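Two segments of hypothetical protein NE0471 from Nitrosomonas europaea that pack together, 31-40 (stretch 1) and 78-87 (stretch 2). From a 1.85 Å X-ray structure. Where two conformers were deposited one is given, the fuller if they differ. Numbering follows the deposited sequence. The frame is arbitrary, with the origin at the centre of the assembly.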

# COMPACT_ATOMS: atom_id res chain seq x y z
N VAL B 31 -10.96 -11.71 -19.43
CA VAL B 31 -10.42 -12.53 -20.50
C VAL B 31 -10.33 -11.57 -21.71
O VAL B 31 -11.34 -11.06 -22.17
N LEU B 32 -9.12 -11.24 -22.10
CA LEU B 32 -8.89 -10.16 -23.08
C LEU B 32 -8.06 -10.70 -24.22
O LEU B 32 -7.08 -11.40 -24.02
N GLU B 33 -8.44 -10.35 -25.43
CA GLU B 33 -7.66 -10.73 -26.60
C GLU B 33 -6.83 -9.53 -27.05
O GLU B 33 -7.19 -8.37 -26.82
N VAL B 34 -5.73 -9.83 -27.71
CA VAL B 34 -4.81 -8.75 -28.09
C VAL B 34 -3.97 -9.21 -29.28
O VAL B 34 -3.47 -10.35 -29.30
N ASP B 35 -3.79 -8.30 -30.23
CA ASP B 35 -2.93 -8.58 -31.39
C ASP B 35 -1.52 -8.11 -31.07
O ASP B 35 -1.33 -6.98 -30.56
N VAL B 36 -0.54 -8.97 -31.33
CA VAL B 36 0.86 -8.61 -31.13
C VAL B 36 1.66 -8.63 -32.44
O VAL B 36 2.87 -8.54 -32.41
N GLY B 37 0.97 -8.78 -33.57
CA GLY B 37 1.62 -8.91 -34.89
C GLY B 37 2.44 -7.69 -35.27
O GLY B 37 3.57 -7.80 -35.75
N ASP B 38 1.86 -6.52 -35.04
CA ASP B 38 2.50 -5.23 -35.34
C ASP B 38 3.81 -5.04 -34.55
O ASP B 38 4.85 -4.67 -35.12
N ILE B 39 3.78 -5.30 -33.24
CA ILE B 39 4.99 -5.16 -32.42
C ILE B 39 6.06 -6.19 -32.78
O ILE B 39 7.24 -5.83 -32.89
N LEU B 40 5.67 -7.45 -32.97
CA LEU B 40 6.63 -8.49 -33.41
C LEU B 40 7.37 -8.07 -34.71
O LEU B 40 8.59 -8.21 -34.81
N ASN B 78 2.55 -4.43 -20.00
CA ASN B 78 2.42 -3.87 -21.36
C ASN B 78 1.35 -4.63 -22.14
O ASN B 78 0.54 -4.03 -22.82
N VAL B 79 1.36 -5.96 -22.04
CA VAL B 79 0.35 -6.75 -22.79
C VAL B 79 -1.07 -6.38 -22.37
O VAL B 79 -1.94 -6.18 -23.21
N TYR B 80 -1.27 -6.24 -21.05
CA TYR B 80 -2.56 -5.77 -20.54
C TYR B 80 -2.97 -4.41 -21.14
O TYR B 80 -4.10 -4.23 -21.65
N ALA B 81 -2.05 -3.44 -21.08
CA ALA B 81 -2.28 -2.11 -21.67
C ALA B 81 -2.67 -2.17 -23.16
O ALA B 81 -3.61 -1.47 -23.59
N TRP B 82 -1.96 -3.00 -23.92
CA TRP B 82 -2.23 -3.12 -25.38
C TRP B 82 -3.61 -3.70 -25.61
O TRP B 82 -4.32 -3.30 -26.53
N ALA B 83 -3.99 -4.65 -24.74
CA ALA B 83 -5.29 -5.29 -24.88
C ALA B 83 -6.37 -4.25 -24.66
O ALA B 83 -7.36 -4.18 -25.43
N LYS B 84 -6.20 -3.42 -23.62
CA LYS B 84 -7.17 -2.34 -23.35
C LYS B 84 -7.25 -1.33 -24.52
O LYS B 84 -8.34 -0.98 -25.03
N GLU B 85 -6.08 -0.85 -24.94
CA GLU B 85 -5.96 0.13 -26.01
C GLU B 85 -6.58 -0.37 -27.33
O GLU B 85 -7.37 0.34 -27.98
N GLN B 86 -6.31 -1.62 -27.66
CA GLN B 86 -6.90 -2.23 -28.86
C GLN B 86 -8.42 -2.38 -28.80
O GLN B 86 -9.07 -2.50 -29.84
N ALA B 87 -8.99 -2.39 -27.60
CA ALA B 87 -10.45 -2.42 -27.42
C ALA B 87 -11.05 -1.01 -27.35
O ALA B 87 -12.25 -0.84 -27.13

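Strand 31-35 crosses helix 78-86 almost at a right angle (88°), with the axes 7.4 Å apart at their closest. So near an approach suits a small residue at the crossing, and Ala83 occupies it: its CA lies 4.7 Å from the CA of Val34, and its CB points toward the strand, 4.0 Å from Leu32 CB and 3.9 Å from Val34 CB.

Leu32 also points toward the helix. With chi1 m (-51°) and chi2 t (173°), its CD1 reaches 3.6 Å from Lys84 CE and 3.9 Å from Tyr80 CE1, the latter an oblique approach to the ring. Both partners leave the helix with CA-to-CB directed away from the strand, yet their ends come nearer: Tyr80 through chi1 t (-169°), Lys84 through m, m, t, p, a bent path that places NZ in a weak 3.4 Å hydrogen bond to Tyr80 OH.

Val34 points sideways, and its p rotamer (61°) lets both methyls touch the helix: CG1 lies 4.0 Å from Val79 CG1, while CG2 lies 3.8 Å from Trp82 CB. Trp82, chi1 m (-55°) and chi2 -20°, places the CZ3 corner of its indole beside Val36 and Ile39 of the first stretch. Val36 CG1 meets the ring edge, 4.1 Å from CZ3 of Trp82, and Ile39 CG2, on a side chain with chi1 t and chi2 p, approaches the same CZ3 obliquely at 4.1 Å.

The polar clamp is Gln86. With chi1 m (-70°) and an extended chi2 t (177°), its amide pairs with the backbone of Asp35: Asp35 N donates to Gln86 OE1 (2.7 Å, 174°) and Gln86 NE2 donates to Asp35 O (2.7 Å, 164°). These two bonds fix the amide orientation. The Asp35 CA-to-CB bond points sideways, and with chi1 t (-163°) the carboxylate turns back to its own stretch, where OD1 of Asp35 accepts from Gly37 N at 2.8 Å. Water 1 bridges the backbones, donating to Glu33 O (2.8 Å) and Ala83 O (2.6 Å).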

# COMPACT_ATOMS: atom_id res chain seq x y z
CB VAL B 31 -11.29 -13.76 -20.82
CG1 VAL B 31 -10.67 -14.55 -21.99
CG2 VAL B 31 -11.40 -14.66 -19.59
CB LEU B 32 -8.13 -8.99 -22.43
CG LEU B 32 -8.65 -8.42 -21.11
CD1 LEU B 32 -7.66 -7.40 -20.58
CD2 LEU B 32 -9.99 -7.78 -21.35
CB GLU B 33 -8.56 -11.24 -27.74
CG GLU B 33 -9.30 -12.59 -27.40
CD GLU B 33 -10.20 -13.11 -28.54
OE1 GLU B 33 -10.13 -12.59 -29.68
OE2 GLU B 33 -10.98 -14.07 -28.28
CB VAL B 34 -3.89 -8.39 -26.89
CG1 VAL B 34 -3.05 -9.59 -26.47
CG2 VAL B 34 -2.99 -7.13 -27.22
CB ASP B 35 -3.47 -7.85 -32.61
CG ASP B 35 -2.90 -8.40 -33.91
OD1 ASP B 35 -1.70 -8.26 -34.16
OD2 ASP B 35 -3.68 -8.97 -34.68
CB VAL B 36 1.60 -9.47 -30.06
CG1 VAL B 36 1.04 -9.19 -28.66
CG2 VAL B 36 1.49 -10.99 -30.41
CB ASP B 38 1.52 -4.07 -35.08
CG ASP B 38 0.42 -3.94 -36.14
OD1 ASP B 38 0.55 -4.51 -37.25
OD2 ASP B 38 -0.58 -3.20 -35.89
CB ILE B 39 4.72 -5.11 -30.86
CG1 ILE B 39 6.02 -4.92 -30.08
CG2 ILE B 39 4.11 -6.39 -30.39
CD1 ILE B 39 6.76 -3.61 -30.31
CB LEU B 40 5.91 -9.82 -33.64
CG LEU B 40 5.36 -10.54 -32.39
CD1 LEU B 40 4.44 -11.68 -32.88
CD2 LEU B 40 6.47 -11.08 -31.48
CB ASN B 78 3.76 -3.93 -22.10
CG ASN B 78 4.89 -3.32 -21.30
OD1 ASN B 78 4.77 -2.21 -20.77
ND2 ASN B 78 5.96 -4.06 -21.14
CB VAL B 79 0.56 -8.27 -22.68
CG1 VAL B 79 -0.63 -8.99 -23.33
CG2 VAL B 79 1.87 -8.65 -23.39
CB TYR B 80 -2.49 -5.74 -19.00
CG TYR B 80 -3.79 -5.53 -18.31
CD1 TYR B 80 -4.61 -6.64 -17.98
CD2 TYR B 80 -4.20 -4.26 -17.94
CE1 TYR B 80 -5.81 -6.45 -17.32
CE2 TYR B 80 -5.42 -4.07 -17.29
CZ TYR B 80 -6.21 -5.18 -16.99
OH TYR B 80 -7.39 -4.94 -16.32
CB ALA B 81 -1.05 -1.23 -21.51
CB TRP B 82 -1.21 -4.00 -26.09
CG TRP B 82 0.20 -3.59 -25.88
CD1 TRP B 82 0.62 -2.36 -25.48
CD2 TRP B 82 1.37 -4.39 -26.05
NE1 TRP B 82 1.99 -2.34 -25.38
CE2 TRP B 82 2.48 -3.57 -25.72
CE3 TRP B 82 1.60 -5.72 -26.45
CZ2 TRP B 82 3.79 -4.04 -25.76
CZ3 TRP B 82 2.90 -6.17 -26.51
CH2 TRP B 82 3.99 -5.33 -26.15
CB ALA B 83 -5.43 -6.45 -23.86
CB LYS B 84 -6.85 -1.61 -22.04
CG LYS B 84 -7.10 -2.47 -20.78
CD LYS B 84 -8.44 -3.20 -20.87
CE LYS B 84 -8.69 -4.12 -19.69
NZ LYS B 84 -9.33 -3.31 -18.65
CB GLU B 85 -4.48 0.51 -26.16
CG GLU B 85 -3.96 1.34 -24.96
CD GLU B 85 -2.45 1.42 -24.90
OE1 GLU B 85 -1.83 1.09 -25.94
OE2 GLU B 85 -1.88 1.83 -23.85
CB GLN B 86 -6.23 -3.57 -29.18
CG GLN B 86 -4.81 -3.44 -29.66
CD GLN B 86 -4.19 -4.79 -29.90
OE1 GLN B 86 -4.89 -5.79 -30.10
NE2 GLN B 86 -2.86 -4.84 -29.86
CB ALA B 87 -10.83 -3.25 -26.20
O HOH W 1 -8.44 -5.89 -27.13